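Local atomic coordinates of 4-hydroxybutyrate coenzyme A transferase (Shewanella oneidensis, PDB entry 2OAS), a protein that binds coenzyme A and probably transfers it between carboxylic acids such as acetate and 4-hydroxybutyrate. Residues F76-R82 / I325-G330; T313-D319 / A371-R377. One frame throughout, in Å; residues are numbered along the deposited sequence.

In the fold
Both contacts are buried, and both reach coenzyme A and the second subunit, but they join different things. Contact 1 brings a loop of the N-terminal family region, running into the start of helix 82-86, against a loop of the C-terminal region, through an arginine stacked on a tyrosine, a phenyl ring on a peptide and hydrogen bonds to backbone carbonyls. Contact 2 stays within the C-terminal region: it is a bulged antiparallel strand pair, with polar side chains (Gln-315, Asp-319, Arg-377) that reach the other subunit. The centres lie about 16 Å apart, and Asp-319 ties them together, its carbonyl O sitting 2.9 Å from both Tyr-326 N and Ser-327 N, probable hydrogen bonds.

Contact 1 (F76-R82 / I325-G330); sequences FGGVPTR and IYSGVG. With COA (coenzyme A), chain C.
Phe-76 lays one face of its ring on the Ser-327–Gly-328 peptide, while its edge meets the cofactor: CZ comes to 3.3 Å from the pantetheine carbonyl oxygen O9P of coenzyme A. The same oxygen takes a weak hydrogen bond from Ser-327 OG at 3.3 Å. With CG anti to the backbone N (chi1 -163°), the phenyl group is laid over that peptide and its CD1 packs 3.4 Å from Gly-328 CA, where a side chain would collide with the ring. Next to it, Gly-77 N donates to Ser-327 O, approaching from above the carbonyl plane; the modelled length, 2.5 Å, is doubtfully short.

Further along, the Arg-82 guanidinium lies flat on the Tyr-326 ring, the planes 11° apart and CZ 4.0 Å from the ring centroid, a stack with cation-pi character. Arg-82 NE also bonds to Tyr-326 O at 3.2 Å, gripping the same residue by its backbone. The tyrosine in turn touches the cofactor, OH against C5B.

Behind this layer, the Gly-78–Val-79 peptide covers the other guanidinium face, and Gly-78 O accepts from both Thr-81 N and Arg-82 N as helix 82-86 begins. Together these loops form one wall of the coenzyme A pocket in the cleft between the N- and C-terminal regions, close to Glu-233, the residue seen to bind CoA covalently.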
ATOM      1  N   PHE A  76     -15.849  -6.876  -3.983  1.00 35.49           N
ATOM      2  CA  PHE A  76     -16.043  -6.795  -2.544  1.00 36.04           C
ATOM      3  C   PHE A  76     -17.205  -7.704  -2.220  1.00 36.61           C
ATOM      4  O   PHE A  76     -18.281  -7.561  -2.798  1.00 36.77           O
ATOM      5  CB  PHE A  76     -16.404  -5.380  -2.139  1.00 36.50           C
ATOM      6  CG  PHE A  76     -16.227  -5.098  -0.684  1.00 38.62           C
ATOM      7  CD1 PHE A  76     -15.090  -4.428  -0.236  1.00 38.67           C
ATOM      8  CD2 PHE A  76     -17.213  -5.451   0.236  1.00 37.70           C
ATOM      9  CE1 PHE A  76     -14.938  -4.103   1.101  1.00 40.27           C
ATOM     10  CE2 PHE A  76     -17.073  -5.134   1.585  1.00 39.20           C
ATOM     11  CZ  PHE A  76     -15.932  -4.456   2.021  1.00 40.20           C
ATOM     12  N   GLY A  77     -16.996  -8.633  -1.296  1.00 37.26           N
ATOM     13  CA  GLY A  77     -18.056  -9.553  -0.936  1.00 37.88           C
ATOM     14  C   GLY A  77     -19.113  -9.015   0.018  1.00 39.27           C
ATOM     15  O   GLY A  77     -18.910  -8.028   0.739  1.00 38.70           O
ATOM     16  N   GLY A  78     -20.255  -9.692   0.026  1.00 39.55           N
ATOM     17  CA  GLY A  78     -21.352  -9.309   0.889  1.00 39.70           C
ATOM     18  C   GLY A  78     -22.083 -10.522   1.434  1.00 40.77           C
ATOM     19  O   GLY A  78     -21.696 -11.670   1.181  1.00 41.34           O
ATOM     20  N   VAL A  79     -23.143 -10.271   2.192  1.00 41.35           N
ATOM     21  CA  VAL A  79     -23.943 -11.336   2.792  1.00 40.59           C
ATOM     22  C   VAL A  79     -24.461 -12.370   1.789  1.00 40.83           C
ATOM     23  O   VAL A  79     -24.343 -13.570   2.020  1.00 41.01           O
ATOM     24  CB  VAL A  79     -25.157 -10.752   3.567  1.00 40.17           C
ATOM     25  CG1 VAL A  79     -25.981 -11.879   4.168  1.00 39.08           C
ATOM     26  CG2 VAL A  79     -24.675  -9.799   4.657  1.00 38.54           C
ATOM     27  N   PRO A  80     -25.040 -11.919   0.668  1.00 40.77           N
ATOM     28  CA  PRO A  80     -25.563 -12.849  -0.339  1.00 41.32           C
ATOM     29  C   PRO A  80     -24.513 -13.511  -1.229  1.00 40.89           C
ATOM     30  O   PRO A  80     -24.828 -14.426  -1.980  1.00 42.91           O
ATOM     31  CB  PRO A  80     -26.504 -11.968  -1.152  1.00 42.31           C
ATOM     32  CG  PRO A  80     -25.759 -10.666  -1.173  1.00 41.15           C
ATOM     33  CD  PRO A  80     -25.325 -10.524   0.281  1.00 40.70           C
ATOM     34  N   THR A  81     -23.270 -13.056  -1.149  1.00 40.18           N
ATOM     35  CA  THR A  81     -22.231 -13.624  -1.992  1.00 39.32           C
ATOM     36  C   THR A  81     -21.212 -14.498  -1.263  1.00 40.27           C
ATOM     37  O   THR A  81     -20.621 -15.378  -1.873  1.00 39.67           O
ATOM     38  CB  THR A  81     -21.487 -12.514  -2.752  1.00 38.90           C
ATOM     39  OG1 THR A  81     -21.111 -11.482  -1.834  1.00 36.71           O
ATOM     40  CG2 THR A  81     -22.380 -11.926  -3.846  1.00 36.43           C
ATOM     41  N   ARG A  82     -21.010 -14.263   0.033  1.00 41.64           N
ATOM     42  CA  ARG A  82     -20.046 -15.035   0.815  1.00 42.84           C
ATOM     43  C   ARG A  82     -20.191 -16.544   0.647  1.00 43.97           C
ATOM     44  O   ARG A  82     -19.211 -17.248   0.386  1.00 44.44           O
ATOM     45  CB  ARG A  82     -20.161 -14.696   2.303  1.00 44.59           C
ATOM     46  CG  ARG A  82     -19.617 -13.338   2.672  1.00 47.69           C
ATOM     47  CD  ARG A  82     -20.022 -12.920   4.077  1.00 48.75           C
ATOM     48  NE  ARG A  82     -20.011 -11.463   4.176  1.00 51.66           N
ATOM     49  CZ  ARG A  82     -20.769 -10.755   5.004  1.00 54.28           C
ATOM     50  NH1 ARG A  82     -21.610 -11.372   5.829  1.00 54.72           N
ATOM     51  NH2 ARG A  82     -20.701  -9.424   4.982  1.00 56.18           N
ATOM     52  N   ILE A 325     -13.066 -15.821   1.441  1.00 37.52           N
ATOM     53  CA  ILE A 325     -13.285 -14.389   1.296  1.00 36.76           C
ATOM     54  C   ILE A 325     -14.524 -13.932   2.046  1.00 36.72           C
ATOM     55  O   ILE A 325     -15.606 -14.481   1.857  1.00 37.24           O
ATOM     56  CB  ILE A 325     -13.440 -14.000  -0.174  1.00 35.85           C
ATOM     57  CG1 ILE A 325     -12.295 -14.604  -0.992  1.00 34.88           C
ATOM     58  CG2 ILE A 325     -13.476 -12.483  -0.308  1.00 35.86           C
ATOM     59  CD1 ILE A 325     -10.914 -14.230  -0.511  1.00 33.84           C
ATOM     60  N   TYR A 326     -14.357 -12.928   2.901  1.00 36.14           N
ATOM     61  CA  TYR A 326     -15.468 -12.390   3.670  1.00 35.98           C
ATOM     62  C   TYR A 326     -15.980 -11.091   3.042  1.00 35.49           C
ATOM     63  O   TYR A 326     -17.181 -10.925   2.839  1.00 35.05           O
ATOM     64  CB  TYR A 326     -15.037 -12.129   5.119  1.00 36.22           C
ATOM     65  CG  TYR A 326     -16.167 -11.676   6.024  1.00 38.38           C
ATOM     66  CD1 TYR A 326     -17.043 -12.600   6.606  1.00 38.32           C
ATOM     67  CD2 TYR A 326     -16.407 -10.313   6.239  1.00 37.72           C
ATOM     68  CE1 TYR A 326     -18.134 -12.175   7.373  1.00 38.76           C
ATOM     69  CE2 TYR A 326     -17.492  -9.878   7.000  1.00 38.34           C
ATOM     70  CZ  TYR A 326     -18.353 -10.811   7.564  1.00 39.72           C
ATOM     71  OH  TYR A 326     -19.439 -10.382   8.307  1.00 41.01           O
ATOM     72  N   SER A 327     -15.073 -10.169   2.725  1.00 34.88           N
ATOM     73  CA  SER A 327     -15.491  -8.901   2.146  1.00 35.21           C
ATOM     74  C   SER A 327     -14.612  -8.417   1.001  1.00 36.20           C
ATOM     75  O   SER A 327     -14.757  -8.868  -0.138  1.00 37.02           O
ATOM     76  CB  SER A 327     -15.569  -7.832   3.248  1.00 34.85           C
ATOM     77  OG  SER A 327     -14.345  -7.736   3.954  1.00 35.55           O
ATOM     78  N   GLY A 328     -13.705  -7.490   1.293  1.00 36.23           N
ATOM     79  CA  GLY A 328     -12.845  -6.975   0.245  1.00 35.50           C
ATOM     80  C   GLY A 328     -11.807  -5.978   0.717  1.00 34.65           C
ATOM     81  O   GLY A 328     -11.802  -5.558   1.876  1.00 33.26           O
ATOM     82  N   VAL A 329     -10.916  -5.613  -0.198  1.00 35.04           N
ATOM     83  CA  VAL A 329      -9.848  -4.656   0.080  1.00 34.81           C
ATOM     84  C   VAL A 329     -10.419  -3.292   0.430  1.00 34.99           C
ATOM     85  O   VAL A 329      -9.992  -2.651   1.392  1.00 35.19           O
ATOM     86  CB  VAL A 329      -8.924  -4.505  -1.141  1.00 34.70           C
ATOM     87  CG1 VAL A 329      -7.970  -3.342  -0.930  1.00 34.27           C
ATOM     88  CG2 VAL A 329      -8.152  -5.801  -1.366  1.00 32.98           C
ATOM     89  N   GLY A 330     -11.388  -2.851  -0.364  1.00 35.20           N
ATOM     90  CA  GLY A 330     -12.010  -1.562  -0.124  1.00 36.96           C
ATOM     91  C   GLY A 330     -11.059  -0.384  -0.228  1.00 37.09           C
ATOM     92  O   GLY A 330     -10.429  -0.165  -1.261  1.00 36.67           O
TER
HETATM   93  N1A COA C 501     -11.296 -15.478  13.034  1.00 61.29           N
HETATM   94  C2A COA C 501     -12.500 -16.302  12.951  1.00 61.98           C
HETATM   95  N3A COA C 501     -13.756 -15.531  12.855  1.00 61.87           N
HETATM   96  C4A COA C 501     -13.781 -14.057  12.867  1.00 62.27           C
HETATM   97  C5A COA C 501     -12.585 -13.255  12.935  1.00 62.79           C
HETATM   98  C6A COA C 501     -11.312 -14.005  13.043  1.00 61.78           C
HETATM   99  N6A COA C 501     -10.080 -13.313  13.131  1.00 60.23           N
HETATM  100  N7A COA C 501     -12.906 -11.907  12.925  1.00 62.96           N
HETATM  101  C8A COA C 501     -14.308 -11.883  12.824  1.00 63.13           C
HETATM  102  N9A COA C 501     -14.867 -13.181  12.780  1.00 63.18           N
HETATM  103  C1B COA C 501     -16.261 -13.564  12.692  1.00 64.39           C
HETATM  104  C2B COA C 501     -17.277 -13.025  13.746  1.00 65.05           C
HETATM  105  O2B COA C 501     -17.719 -14.003  14.618  1.00 65.31           O
HETATM  106  C3B COA C 501     -18.409 -12.358  12.965  1.00 66.26           C
HETATM  107  O3B COA C 501     -19.699 -12.939  13.333  1.00 69.91           O
HETATM  108  P3B COA C 501     -21.080 -12.475  12.712  1.00 72.29           P
HETATM  109  O7A COA C 501     -21.370 -11.034  12.857  1.00 73.24           O
HETATM  110  O8A COA C 501     -21.094 -12.802  11.254  1.00 72.41           O
HETATM  111  O9A COA C 501     -22.140 -13.256  13.333  1.00 72.10           O
HETATM  112  C4B COA C 501     -18.082 -12.490  11.526  1.00 64.41           C
HETATM  113  O4B COA C 501     -16.837 -13.194  11.384  1.00 63.86           O
HETATM  114  C5B COA C 501     -18.166 -10.968  11.083  1.00 62.82           C
HETATM  115  O5B COA C 501     -17.168 -10.171  11.743  1.00 60.28           O
HETATM  116  P1A COA C 501     -17.287  -8.573  12.178  1.00 59.48           P
HETATM  117  O1A COA C 501     -18.401  -8.278  13.037  1.00 60.50           O
HETATM  118  O2A COA C 501     -16.034  -8.088  12.872  1.00 59.13           O
HETATM  119  O3A COA C 501     -17.430  -7.872  10.770  1.00 59.59           O
HETATM  120  P2A COA C 501     -17.552  -6.333  10.578  1.00 60.33           P
HETATM  121  O4A COA C 501     -18.814  -6.030   9.910  1.00 61.11           O
HETATM  122  O5A COA C 501     -17.525  -5.631  11.848  1.00 59.29           O
HETATM  123  O6A COA C 501     -16.410  -5.723   9.884  1.00 60.07           O
HETATM  124  CBP COA C 501     -14.337  -5.719   8.436  1.00 57.18           C
HETATM  125  CCP COA C 501     -14.986  -5.805   9.936  1.00 58.07           C
HETATM  126  CDP COA C 501     -14.911  -7.116   8.010  1.00 56.31           C
HETATM  127  CEP COA C 501     -12.749  -5.791   8.491  1.00 56.41           C
HETATM  128  CAP COA C 501     -14.980  -4.487   7.486  1.00 56.44           C
HETATM  129  OAP COA C 501     -14.506  -3.318   8.224  1.00 55.72           O
HETATM  130  C9P COA C 501     -14.400  -4.416   6.068  1.00 55.69           C
HETATM  131  O9P COA C 501     -15.099  -4.807   5.145  1.00 54.38           O
HETATM  132  N8P COA C 501     -13.095  -3.882   5.915  1.00 56.32           N
HETATM  133  C7P COA C 501     -12.256  -3.651   4.747  1.00 55.65           C
HETATM  134  C6P COA C 501     -11.757  -2.181   4.493  1.00 55.85           C
HETATM  135  C5P COA C 501     -12.690  -1.306   3.762  1.00 56.48           C
HETATM  136  O5P COA C 501     -12.274  -0.541   2.885  1.00 57.13           O
HETATM  137  N4P COA C 501     -14.073  -1.435   4.145  1.00 58.14           N
HETATM  138  C3P COA C 501     -15.279  -0.780   3.660  1.00 59.42           C
HETATM  139  C2P COA C 501     -15.241   0.792   3.570  1.00 59.96           C
HETATM  140  S1P COA C 501     -15.706   1.424   1.932  1.00 60.53           S

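Contact 2 (T313-D319 / A371-R377); sequences TGQVCAD and AGVVTTR. With COA (coenzyme A), chain C.
Val-316 O is gripped by two successive amides: Val-374 N at 2.9 Å, lying in the carbonyl plane, and Thr-375 N at 3.3 Å, a weaker bond. The CA of Val-373 adds a C-H...O contact to the same oxygen. In return Val-316 N donates to Thr-375 O at 2.9 Å, nearly in line with the C=O bond, and the CB atoms of Val-316 and Thr-375 meet on one face of the sheet. Thr-375 OG1 turns to Gln-332, a CoA-binding residue.

The extra residue at the bulge sends Val-374 CG2 against the Ala-318 and Asp-319 backbone amides, 3.7 Å from Asp-319 N. Cys-317 swings its sulfur trans to its own amide nitrogen (chi1 169°), which carries it to Gly-372 and to Ala-371 CB, 4.1 Å from SG. Asp-319 leans over Gly-372, where a CB would run into OD1; Ala-318 O meets CEP of coenzyme A at 3.4 Å.

At the far end the extended Arg-377 chain crosses Gln-315, CG to CG at 3.6 Å, and Thr-313 CG2 lies in the guanidinium plane at its edge, though its modelled 3.1 Å from NE is doubtfully short. Arg-377 NH1 forms a salt bridge with Asp-319 OD2 of the second subunit, and the reverse pair repeats it. Gln-315 also crosses over, its amide bonding to Ala-371 O and Val-373 N of the second subunit. A leucine in place of Arg-377 would probably leave the Asp-319 carboxylate of each partner subunit without its charged mate, so that both bridges across the interface are lost.

This is a classic beta bulge, placed where strand 373-375, outermost within its own chain in a small mixed sheet, meets the subunit interface.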
ATOM      1  N   THR A 313       2.937  -8.978  14.517  1.00 28.17           N
ATOM      2  CA  THR A 313       3.889  -8.100  13.873  1.00 29.33           C
ATOM      3  C   THR A 313       3.227  -6.832  13.339  1.00 28.91           C
ATOM      4  O   THR A 313       3.892  -5.831  13.075  1.00 30.39           O
ATOM      5  CB  THR A 313       4.644  -8.891  12.766  1.00 29.68           C
ATOM      6  OG1 THR A 313       5.956  -8.365  12.637  1.00 35.35           O
ATOM      7  CG2 THR A 313       3.938  -8.822  11.426  1.00 31.44           C
ATOM      8  N   GLY A 314       1.913  -6.879  13.215  1.00 28.64           N
ATOM      9  CA  GLY A 314       1.189  -5.743  12.711  1.00 28.71           C
ATOM     10  C   GLY A 314       0.591  -5.981  11.335  1.00 29.44           C
ATOM     11  O   GLY A 314       0.032  -5.051  10.760  1.00 27.69           O
ATOM     12  N   GLN A 315       0.715  -7.187  10.771  1.00 29.66           N
ATOM     13  CA  GLN A 315       0.106  -7.423   9.454  1.00 30.39           C
ATOM     14  C   GLN A 315      -1.403  -7.523   9.653  1.00 30.29           C
ATOM     15  O   GLN A 315      -1.878  -8.312  10.454  1.00 31.49           O
ATOM     16  CB  GLN A 315       0.630  -8.697   8.785  1.00 29.69           C
ATOM     17  CG  GLN A 315       2.130  -8.697   8.488  1.00 27.00           C
ATOM     18  CD  GLN A 315       2.526  -9.784   7.498  1.00 29.19           C
ATOM     19  OE1 GLN A 315       2.344  -9.639   6.292  1.00 27.79           O
ATOM     20  NE2 GLN A 315       3.066 -10.898   8.016  1.00 30.95           N
ATOM     21  N   VAL A 316      -2.142  -6.709   8.915  1.00 31.76           N
ATOM     22  CA  VAL A 316      -3.586  -6.630   9.023  1.00 32.56           C
ATOM     23  C   VAL A 316      -4.365  -7.339   7.917  1.00 34.19           C
ATOM     24  O   VAL A 316      -4.135  -7.108   6.719  1.00 34.89           O
ATOM     25  CB  VAL A 316      -4.009  -5.152   9.051  1.00 32.58           C
ATOM     26  CG1 VAL A 316      -5.533  -5.018   9.114  1.00 33.80           C
ATOM     27  CG2 VAL A 316      -3.349  -4.460  10.239  1.00 31.32           C
ATOM     28  N   CYS A 317      -5.290  -8.202   8.336  1.00 34.99           N
ATOM     29  CA  CYS A 317      -6.150  -8.954   7.428  1.00 34.90           C
ATOM     30  C   CYS A 317      -7.558  -8.470   7.667  1.00 35.14           C
ATOM     31  O   CYS A 317      -8.047  -8.542   8.789  1.00 34.93           O
ATOM     32  CB  CYS A 317      -6.100 -10.440   7.730  1.00 35.57           C
ATOM     33  SG  CYS A 317      -7.377 -11.350   6.840  1.00 40.99           S
ATOM     34  N   ALA A 318      -8.222  -7.996   6.620  1.00 36.02           N
ATOM     35  CA  ALA A 318      -9.569  -7.464   6.786  1.00 37.00           C
ATOM     36  C   ALA A 318     -10.563  -7.794   5.671  1.00 37.68           C
ATOM     37  O   ALA A 318     -11.688  -7.279   5.666  1.00 37.80           O
ATOM     38  CB  ALA A 318      -9.482  -5.952   6.972  1.00 35.46           C
ATOM     39  N   ASP A 319     -10.150  -8.642   4.730  1.00 38.13           N
ATOM     40  CA  ASP A 319     -11.030  -9.019   3.620  1.00 38.27           C
ATOM     41  C   ASP A 319     -11.422 -10.506   3.652  1.00 37.52           C
ATOM     42  O   ASP A 319     -12.243 -10.955   2.856  1.00 37.29           O
ATOM     43  CB  ASP A 319     -10.363  -8.680   2.277  1.00 37.74           C
ATOM     44  CG  ASP A 319      -9.251  -9.650   1.905  1.00 38.58           C
ATOM     45  OD1 ASP A 319      -8.491 -10.071   2.802  1.00 38.69           O
ATOM     46  OD2 ASP A 319      -9.133  -9.983   0.704  1.00 38.18           O
ATOM     47  N   ALA A 371      -4.381 -16.039   4.564  1.00 32.83           N
ATOM     48  CA  ALA A 371      -5.098 -14.844   4.979  1.00 32.46           C
ATOM     49  C   ALA A 371      -4.771 -13.674   4.042  1.00 32.36           C
ATOM     50  O   ALA A 371      -3.610 -13.434   3.695  1.00 28.69           O
ATOM     51  CB  ALA A 371      -4.735 -14.491   6.416  1.00 32.08           C
ATOM     52  N   GLY A 372      -5.809 -12.961   3.620  1.00 32.99           N
ATOM     53  CA  GLY A 372      -5.598 -11.837   2.725  1.00 33.47           C
ATOM     54  C   GLY A 372      -5.094 -10.623   3.472  1.00 33.41           C
ATOM     55  O   GLY A 372      -5.797 -10.063   4.319  1.00 33.73           O
ATOM     56  N   VAL A 373      -3.867 -10.212   3.183  1.00 32.99           N
ATOM     57  CA  VAL A 373      -3.328  -9.032   3.843  1.00 32.72           C
ATOM     58  C   VAL A 373      -3.854  -7.794   3.110  1.00 31.49           C
ATOM     59  O   VAL A 373      -3.622  -7.644   1.915  1.00 31.93           O
ATOM     60  CB  VAL A 373      -1.792  -9.017   3.791  1.00 33.03           C
ATOM     61  CG1 VAL A 373      -1.275  -7.647   4.218  1.00 32.53           C
ATOM     62  CG2 VAL A 373      -1.237 -10.107   4.666  1.00 32.75           C
ATOM     63  N   VAL A 374      -4.572  -6.928   3.810  1.00 30.77           N
ATOM     64  CA  VAL A 374      -5.097  -5.709   3.184  1.00 31.36           C
ATOM     65  C   VAL A 374      -4.171  -4.532   3.498  1.00 31.17           C
ATOM     66  O   VAL A 374      -3.840  -3.738   2.623  1.00 32.36           O
ATOM     67  CB  VAL A 374      -6.526  -5.389   3.688  1.00 31.59           C
ATOM     68  CG1 VAL A 374      -7.037  -4.088   3.062  1.00 31.06           C
ATOM     69  CG2 VAL A 374      -7.455  -6.538   3.328  1.00 29.11           C
ATOM     70  N   THR A 375      -3.750  -4.443   4.756  1.00 31.47           N
ATOM     71  CA  THR A 375      -2.854  -3.395   5.215  1.00 31.13           C
ATOM     72  C   THR A 375      -1.604  -4.080   5.771  1.00 31.11           C
ATOM     73  O   THR A 375      -1.690  -4.982   6.596  1.00 29.09           O
ATOM     74  CB  THR A 375      -3.533  -2.559   6.308  1.00 32.13           C
ATOM     75  OG1 THR A 375      -4.705  -1.956   5.768  1.00 34.13           O
ATOM     76  CG2 THR A 375      -2.607  -1.487   6.822  1.00 33.37           C
ATOM     77  N   THR A 376      -0.444  -3.631   5.311  1.00 30.95           N
ATOM     78  CA  THR A 376       0.823  -4.222   5.694  1.00 31.05           C
ATOM     79  C   THR A 376       1.449  -3.649   6.954  1.00 32.66           C
ATOM     80  O   THR A 376       1.001  -2.630   7.475  1.00 33.61           O
ATOM     81  CB  THR A 376       1.820  -4.074   4.543  1.00 30.65           C
ATOM     82  OG1 THR A 376       2.085  -2.684   4.322  1.00 31.92           O
ATOM     83  CG2 THR A 376       1.233  -4.649   3.262  1.00 29.47           C
ATOM     84  N   ARG A 377       2.487  -4.327   7.442  1.00 33.05           N
ATOM     85  CA  ARG A 377       3.237  -3.898   8.622  1.00 32.89           C
ATOM     86  C   ARG A 377       3.585  -2.421   8.547  1.00 33.11           C
ATOM     87  O   ARG A 377       3.253  -1.643   9.436  1.00 34.17           O
ATOM     88  CB  ARG A 377       4.573  -4.613   8.712  1.00 32.56           C
ATOM     89  CG  ARG A 377       4.539  -6.054   8.974  1.00 32.42           C
ATOM     90  CD  ARG A 377       5.921  -6.631   8.746  1.00 33.05           C
ATOM     91  NE  ARG A 377       5.986  -7.986   9.270  1.00 37.18           N
ATOM     92  CZ  ARG A 377       6.878  -8.895   8.906  1.00 38.58           C
ATOM     93  NH1 ARG A 377       7.806  -8.610   8.000  1.00 38.44           N
ATOM     94  NH2 ARG A 377       6.829 -10.099   9.446  1.00 41.05           N
TER
HETATM   95  N1A COA C 501     -11.296 -15.478  13.034  1.00 61.29           N
HETATM   96  C2A COA C 501     -12.500 -16.302  12.951  1.00 61.98           C
HETATM   97  N3A COA C 501     -13.756 -15.531  12.855  1.00 61.87           N
HETATM   98  C4A COA C 501     -13.781 -14.057  12.867  1.00 62.27           C
HETATM   99  C5A COA C 501     -12.585 -13.255  12.935  1.00 62.79           C
HETATM  100  C6A COA C 501     -11.312 -14.005  13.043  1.00 61.78           C
HETATM  101  N6A COA C 501     -10.080 -13.313  13.131  1.00 60.23           N
HETATM  102  N7A COA C 501     -12.906 -11.907  12.925  1.00 62.96           N
HETATM  103  C8A COA C 501     -14.308 -11.883  12.824  1.00 63.13           C
HETATM  104  N9A COA C 501     -14.867 -13.181  12.780  1.00 63.18           N
HETATM  105  C1B COA C 501     -16.261 -13.564  12.692  1.00 64.39           C
HETATM  106  C2B COA C 501     -17.277 -13.025  13.746  1.00 65.05           C
HETATM  107  O2B COA C 501     -17.719 -14.003  14.618  1.00 65.31           O
HETATM  108  C3B COA C 501     -18.409 -12.358  12.965  1.00 66.26           C
HETATM  109  O3B COA C 501     -19.699 -12.939  13.333  1.00 69.91           O
HETATM  110  P3B COA C 501     -21.080 -12.475  12.712  1.00 72.29           P
HETATM  111  O7A COA C 501     -21.370 -11.034  12.857  1.00 73.24           O
HETATM  112  O8A COA C 501     -21.094 -12.802  11.254  1.00 72.41           O
HETATM  113  O9A COA C 501     -22.140 -13.256  13.333  1.00 72.10           O
HETATM  114  C4B COA C 501     -18.082 -12.490  11.526  1.00 64.41           C
HETATM  115  O4B COA C 501     -16.837 -13.194  11.384  1.00 63.86           O
HETATM  116  C5B COA C 501     -18.166 -10.968  11.083  1.00 62.82           C
HETATM  117  O5B COA C 501     -17.168 -10.171  11.743  1.00 60.28           O
HETATM  118  P1A COA C 501     -17.287  -8.573  12.178  1.00 59.48           P
HETATM  119  O1A COA C 501     -18.401  -8.278  13.037  1.00 60.50           O
HETATM  120  O2A COA C 501     -16.034  -8.088  12.872  1.00 59.13           O
HETATM  121  O3A COA C 501     -17.430  -7.872  10.770  1.00 59.59           O
HETATM  122  P2A COA C 501     -17.552  -6.333  10.578  1.00 60.33           P
HETATM  123  O4A COA C 501     -18.814  -6.030   9.910  1.00 61.11           O
HETATM  124  O5A COA C 501     -17.525  -5.631  11.848  1.00 59.29           O
HETATM  125  O6A COA C 501     -16.410  -5.723   9.884  1.00 60.07           O
HETATM  126  CBP COA C 501     -14.337  -5.719   8.436  1.00 57.18           C
HETATM  127  CCP COA C 501     -14.986  -5.805   9.936  1.00 58.07           C
HETATM  128  CDP COA C 501     -14.911  -7.116   8.010  1.00 56.31           C
HETATM  129  CEP COA C 501     -12.749  -5.791   8.491  1.00 56.41           C
HETATM  130  CAP COA C 501     -14.980  -4.487   7.486  1.00 56.44           C
HETATM  131  OAP COA C 501     -14.506  -3.318   8.224  1.00 55.72           O
HETATM  132  C9P COA C 501     -14.400  -4.416   6.068  1.00 55.69           C
HETATM  133  O9P COA C 501     -15.099  -4.807   5.145  1.00 54.38           O
HETATM  134  N8P COA C 501     -13.095  -3.882   5.915  1.00 56.32           N
HETATM  135  C7P COA C 501     -12.256  -3.651   4.747  1.00 55.65           C
HETATM  136  C6P COA C 501     -11.757  -2.181   4.493  1.00 55.85           C
HETATM  137  C5P COA C 501     -12.690  -1.306   3.762  1.00 56.48           C
HETATM  138  O5P COA C 501     -12.274  -0.541   2.885  1.00 57.13           O
HETATM  139  N4P COA C 501     -14.073  -1.435   4.145  1.00 58.14           N
HETATM  140  C3P COA C 501     -15.279  -0.780   3.660  1.00 59.42           C
HETATM  141  C2P COA C 501     -15.241   0.792   3.570  1.00 59.96           C
HETATM  142  S1P COA C 501     -15.706   1.424   1.932  1.00 60.53           S